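Local coordinates for putative uncharacterized protein (Paracoccus denitrificans, PDB 3DML), which probably acts as a periplasmic thiol-disulfide oxidoreductase of the thioredoxin fold, working in chemotrophic sulfur oxidation, at residues E19-L31 and A52-L64. Sequence-based numbering, arbitrary orientation.
Sequences ELRLLMFEQPGCL and AAPVQRLQMRDPL
F25 and L58 lie side by side on one face of a parallel strand pair, L58 CD1 reaching CE1 of the ring at 3.8 Å. L64, returning from the turn Q59-D62, crosses F25 at about a right angle and sets CD2 against the ring edge, 3.8 Å from CE1. With CG anti to the carbonyl carbon and beside the backbone N (chi1 -71°), the ring brings CE1 and CZ against both leucines. On the other face, in the conformers described, the extended side chain of M24 runs alongside R57, its SE 4.0 Å from R57 NE, and E26 OE1 meets the guanidinium edge in a long, weak salt bridge, 3.7 Å from NE, the carboxylate and guanidinium planes 77° apart; D37 of helix 31-39 is the stronger partner of R57. The backbones form a regular parallel ladder from L22 N–P54 O to M60 N–E26 O. Joined through helices 31-39 and 48-52, strands 20-26 and 55-59 make the beta-alpha-beta unit of the thioredoxin fold, and 20-26 leads into C30, first cysteine of the CxxC motif. Beyond the ladder, Q27 OE1 accepts a 2.6 Å hydrogen bond from R61 NH1, which lies above the amide plane, while Q27 NE2 bonds T77 OG1 and has M60 CE alongside at 3.4 Å. Replacing Q27 by an alanine would probably leave R61 NH1 and T77 OG1 without these mates. M60 CE also lies over one face of the R61 guanidinium, offset toward its rim.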
loop_
_atom_site.group_PDB
_atom_site.type_symbol
_atom_site.label_atom_id
_atom_site.label_comp_id
_atom_site.label_asym_id
_atom_site.label_seq_id
_atom_site.Cartn_x
_atom_site.Cartn_y
_atom_site.Cartn_z
ATOM N N GLU A 19 2.901 8.636 11.905
ATOM C CA GLU A 19 3.280 7.211 12.023
ATOM C C GLU A 19 2.530 6.368 10.990
ATOM O O GLU A 19 2.485 5.150 11.101
ATOM C CB GLU A 19 3.005 6.699 13.432
ATOM C CG GLU A 19 1.972 7.488 14.197
ATOM C CD GLU A 19 0.633 7.548 13.508
ATOM O OE1 GLU A 19 0.354 8.570 12.835
ATOM O OE2 GLU A 19 -0.139 6.569 13.634
ATOM N N LEU A 20 1.958 7.021 9.980
ATOM C CA LEU A 20 1.384 6.288 8.841
ATOM C C LEU A 20 2.438 5.850 7.799
ATOM O O LEU A 20 3.354 6.595 7.478
ATOM C CB LEU A 20 0.301 7.130 8.160
ATOM C CG LEU A 20 -1.173 6.992 8.523
ATOM C CD1 LEU A 20 -1.423 6.808 9.989
ATOM C CD2 LEU A 20 -2.007 8.139 7.928
ATOM N N ARG A 21 2.290 4.622 7.288
ATOM C CA ARG A 21 3.086 4.093 6.181
ATOM C C ARG A 21 2.167 3.260 5.295
ATOM O O ARG A 21 1.259 2.615 5.804
ATOM C CB ARG A 21 4.189 3.159 6.686
ATOM C CG ARG A 21 5.396 3.823 7.322
ATOM C CD ARG A 21 6.378 2.753 7.757
ATOM N NE ARG A 21 5.919 2.052 8.963
ATOM C CZ ARG A 21 6.280 0.816 9.313
ATOM N NH1 ARG A 21 7.113 0.102 8.551
ATOM N NH2 ARG A 21 5.792 0.289 10.433
ATOM N N LEU A 22 2.436 3.235 4.002
ATOM C CA LEU A 22 1.708 2.355 3.095
ATOM C C LEU A 22 2.622 1.243 2.637
ATOM O O LEU A 22 3.592 1.490 1.923
ATOM C CB LEU A 22 1.223 3.118 1.864
ATOM C CG LEU A 22 0.185 2.425 0.980
ATOM C CD1 LEU A 22 -1.171 2.274 1.695
ATOM C CD2 LEU A 22 0.006 3.305 -0.222
ATOM N N LEU A 23 2.307 0.022 3.038
ATOM C CA LEU A 23 3.034 -1.136 2.575
ATOM C C LEU A 23 2.430 -1.601 1.275
ATOM O O LEU A 23 1.205 -1.803 1.178
ATOM C CB LEU A 23 2.930 -2.271 3.589
ATOM C CG LEU A 23 3.463 -1.981 4.974
ATOM C CD1 LEU A 23 3.276 -3.238 5.827
ATOM C CD2 LEU A 23 4.927 -1.575 4.909
HETATM N N MSE A 24 3.282 -1.783 0.284
HETATM C CA MSE A 24 2.844 -2.313 -0.981
HETATM C C MSE A 24 3.434 -3.702 -1.166
HETATM O O MSE A 24 4.661 -3.856 -1.231
HETATM C CB MSE A 24 3.288 -1.397 -2.107
HETATM C CG MSE A 24 3.029 -2.003 -3.453
HETATM SE SE MSE A 24 3.700 -0.898 -4.883
HETATM C CE MSE A 24 2.716 -1.848 -6.264
ATOM N N PHE A 25 2.562 -4.703 -1.247
ATOM C CA PHE A 25 2.985 -6.082 -1.405
ATOM C C PHE A 25 2.977 -6.483 -2.864
ATOM O O PHE A 25 1.962 -6.324 -3.552
ATOM C CB PHE A 25 2.113 -7.018 -0.557
ATOM C CG PHE A 25 2.367 -6.886 0.906
ATOM C CD1 PHE A 25 3.328 -7.685 1.527
ATOM C CD2 PHE A 25 1.674 -5.938 1.665
ATOM C CE1 PHE A 25 3.569 -7.555 2.899
ATOM C CE2 PHE A 25 1.907 -5.798 3.030
ATOM C CZ PHE A 25 2.857 -6.593 3.661
ATOM N N GLU A 26 4.117 -7.007 -3.313
ATOM C CA GLU A 26 4.353 -7.363 -4.719
ATOM C C GLU A 26 4.811 -8.804 -4.873
ATOM O O GLU A 26 5.096 -9.478 -3.882
ATOM C CB GLU A 26 5.465 -6.482 -5.289
ATOM C CG GLU A 26 5.195 -5.006 -5.248
ATOM C CD GLU A 26 5.984 -4.271 -6.307
ATOM O OE1 GLU A 26 5.454 -3.293 -6.865
ATOM O OE2 GLU A 26 7.133 -4.676 -6.587
ATOM N N GLN A 27 4.878 -9.284 -6.117
ATOM C CA GLN A 27 5.509 -10.564 -6.432
ATOM C C GLN A 27 5.999 -10.505 -7.870
ATOM O O GLN A 27 5.546 -9.643 -8.632
ATOM C CB GLN A 27 4.543 -11.739 -6.259
ATOM C CG GLN A 27 3.371 -11.819 -7.267
ATOM C CD GLN A 27 2.485 -12.998 -6.954
ATOM O OE1 GLN A 27 2.945 -14.147 -6.965
ATOM N NE2 GLN A 27 1.207 -12.731 -6.650
ATOM N N PRO A 28 6.953 -11.387 -8.234
ATOM C CA PRO A 28 7.448 -11.444 -9.605
ATOM C C PRO A 28 6.355 -11.688 -10.623
ATOM O O PRO A 28 5.422 -12.480 -10.390
ATOM C CB PRO A 28 8.426 -12.631 -9.573
ATOM C CG PRO A 28 8.919 -12.643 -8.191
ATOM C CD PRO A 28 7.677 -12.340 -7.373
ATOM N N GLY A 29 6.469 -10.985 -11.747
ATOM C CA GLY A 29 5.543 -11.147 -12.853
ATOM C C GLY A 29 4.170 -10.537 -12.638
ATOM O O GLY A 29 3.253 -10.809 -13.407
ATOM N N CYS A 30 4.012 -9.724 -11.593
ATOM C CA CYS A 30 2.722 -9.090 -11.342
ATOM C C CYS A 30 2.526 -7.851 -12.224
ATOM O O CYS A 30 3.104 -6.784 -11.980
ATOM C CB CYS A 30 2.567 -8.731 -9.861
ATOM S SG CYS A 30 0.901 -8.137 -9.457
ATOM N N LEU A 31 1.705 -8.003 -13.253
ATOM C CA LEU A 31 1.465 -6.917 -14.190
ATOM C C LEU A 31 0.857 -5.676 -13.528
ATOM O O LEU A 31 1.249 -4.551 -13.837
ATOM C CB LEU A 31 0.590 -7.411 -15.329
ATOM C CG LEU A 31 0.340 -6.467 -16.489
ATOM C CD1 LEU A 31 0.446 -7.296 -17.775
ATOM C CD2 LEU A 31 -1.029 -5.844 -16.387
ATOM N N ALA A 52 1.838 11.840 3.456
ATOM C CA ALA A 52 1.135 11.455 4.671
ATOM C C ALA A 52 1.395 9.971 4.990
ATOM O O ALA A 52 1.448 9.588 6.151
ATOM C CB ALA A 52 -0.354 11.709 4.516
ATOM N N ALA A 53 1.556 9.155 3.955
ATOM C CA ALA A 53 1.749 7.715 4.119
ATOM C C ALA A 53 2.814 7.182 3.168
ATOM O O ALA A 53 2.491 6.579 2.153
ATOM C CB ALA A 53 0.417 6.983 3.909
ATOM N N PRO A 54 4.102 7.381 3.502
ATOM C CA PRO A 54 5.180 6.939 2.624
ATOM C C PRO A 54 5.109 5.431 2.301
ATOM O O PRO A 54 4.840 4.611 3.198
ATOM C CB PRO A 54 6.445 7.254 3.445
ATOM C CG PRO A 54 6.051 8.346 4.321
ATOM C CD PRO A 54 4.632 8.025 4.721
ATOM N N VAL A 55 5.353 5.079 1.044
ATOM C CA VAL A 55 5.240 3.688 0.582
ATOM C C VAL A 55 6.528 2.897 0.836
ATOM O O VAL A 55 7.637 3.452 0.759
ATOM C CB VAL A 55 4.796 3.601 -0.922
ATOM C CG1 VAL A 55 5.844 4.209 -1.858
ATOM C CG2 VAL A 55 4.487 2.172 -1.350
ATOM N N GLN A 56 6.352 1.626 1.188
ATOM C CA GLN A 56 7.458 0.683 1.333
ATOM C C GLN A 56 7.027 -0.618 0.648
ATOM O O GLN A 56 5.945 -1.150 0.915
ATOM C CB GLN A 56 7.776 0.448 2.812
ATOM C CG GLN A 56 7.669 1.700 3.732
ATOM C CD GLN A 56 8.741 2.789 3.508
ATOM O OE1 GLN A 56 9.845 2.541 2.987
ATOM N NE2 GLN A 56 8.404 4.016 3.927
ATOM N N ARG A 57 7.839 -1.114 -0.279
ATOM C CA ARG A 57 7.481 -2.326 -0.985
ATOM C C ARG A 57 8.002 -3.553 -0.252
ATOM O O ARG A 57 9.101 -3.523 0.327
ATOM C CB ARG A 57 8.076 -2.325 -2.386
ATOM C CG ARG A 57 7.565 -1.214 -3.288
ATOM C CD ARG A 57 8.127 -1.424 -4.688
ATOM N NE ARG A 57 7.567 -0.502 -5.684
ATOM C CZ ARG A 57 7.878 0.784 -5.685
ATOM N NH1 ARG A 57 8.689 1.235 -4.735
ATOM N NH2 ARG A 57 7.385 1.615 -6.607
ATOM N N LEU A 58 7.240 -4.638 -0.329
ATOM C CA LEU A 58 7.635 -5.913 0.247
ATOM C C LEU A 58 7.134 -6.990 -0.688
ATOM O O LEU A 58 6.235 -6.745 -1.495
ATOM C CB LEU A 58 7.000 -6.114 1.633
ATOM C CG LEU A 58 7.352 -5.116 2.735
ATOM C CD1 LEU A 58 6.425 -5.313 3.929
ATOM C CD2 LEU A 58 8.830 -5.278 3.167
ATOM N N GLN A 59 7.722 -8.180 -0.570
ATOM C CA GLN A 59 7.320 -9.318 -1.350
ATOM C C GLN A 59 6.293 -10.102 -0.570
ATOM O O GLN A 59 6.485 -10.397 0.615
ATOM C CB GLN A 59 8.522 -10.228 -1.645
ATOM C CG GLN A 59 9.521 -9.618 -2.609
ATOM C CD GLN A 59 8.938 -9.568 -3.987
ATOM O OE1 GLN A 59 8.432 -10.574 -4.490
ATOM N NE2 GLN A 59 8.947 -8.396 -4.588
HETATM N N MSE A 60 5.202 -10.462 -1.245
HETATM C CA MSE A 60 4.124 -11.200 -0.598
HETATM C C MSE A 60 4.611 -12.488 0.064
HETATM O O MSE A 60 4.127 -12.845 1.141
HETATM C CB MSE A 60 3.038 -11.580 -1.616
HETATM C CG MSE A 60 1.973 -12.491 -0.983
HETATM SE SE MSE A 60 0.517 -12.885 -2.247
HETATM C CE MSE A 60 1.496 -13.985 -3.489
ATOM N N ARG A 61 5.552 -13.189 -0.563
ATOM C CA ARG A 61 5.961 -14.488 -0.007
ATOM C C ARG A 61 7.077 -14.453 1.040
ATOM O O ARG A 61 7.390 -15.477 1.649
ATOM C CB ARG A 61 6.236 -15.510 -1.121
ATOM C CG ARG A 61 4.951 -15.770 -1.982
ATOM C CD ARG A 61 5.086 -16.983 -2.900
ATOM N NE ARG A 61 3.805 -17.339 -3.517
ATOM C CZ ARG A 61 3.314 -16.759 -4.609
ATOM N NH1 ARG A 61 3.993 -15.783 -5.209
ATOM N NH2 ARG A 61 2.141 -17.153 -5.094
ATOM N N ASP A 62 7.639 -13.276 1.292
ATOM C CA ASP A 62 8.660 -13.143 2.335
ATOM C C ASP A 62 8.048 -13.090 3.730
ATOM O O ASP A 62 6.896 -12.685 3.895
ATOM C CB ASP A 62 9.490 -11.867 2.150
ATOM C CG ASP A 62 10.462 -11.942 1.002
ATOM O OD1 ASP A 62 10.672 -13.026 0.425
ATOM O OD2 ASP A 62 11.024 -10.873 0.670
ATOM N N PRO A 63 8.827 -13.479 4.754
ATOM C CA PRO A 63 8.449 -13.179 6.124
ATOM C C PRO A 63 8.298 -11.675 6.293
ATOM O O PRO A 63 8.980 -10.907 5.614
ATOM C CB PRO A 63 9.666 -13.667 6.952
ATOM C CG PRO A 63 10.373 -14.584 6.113
ATOM C CD PRO A 63 10.093 -14.233 4.682
ATOM N N LEU A 64 7.394 -11.248 7.170
ATOM C CA LEU A 64 7.179 -9.818 7.415
ATOM C C LEU A 64 8.353 -9.176 8.147
ATOM O O LEU A 64 9.010 -9.861 8.928
ATOM C CB LEU A 64 5.891 -9.625 8.222
ATOM C CG LEU A 64 4.603 -9.912 7.448
ATOM C CD1 LEU A 64 3.437 -9.934 8.430
ATOM C CD2 LEU A 64 4.407 -8.821 6.388
HETATM O O HOH W 1 2.073 9.813 9.232
#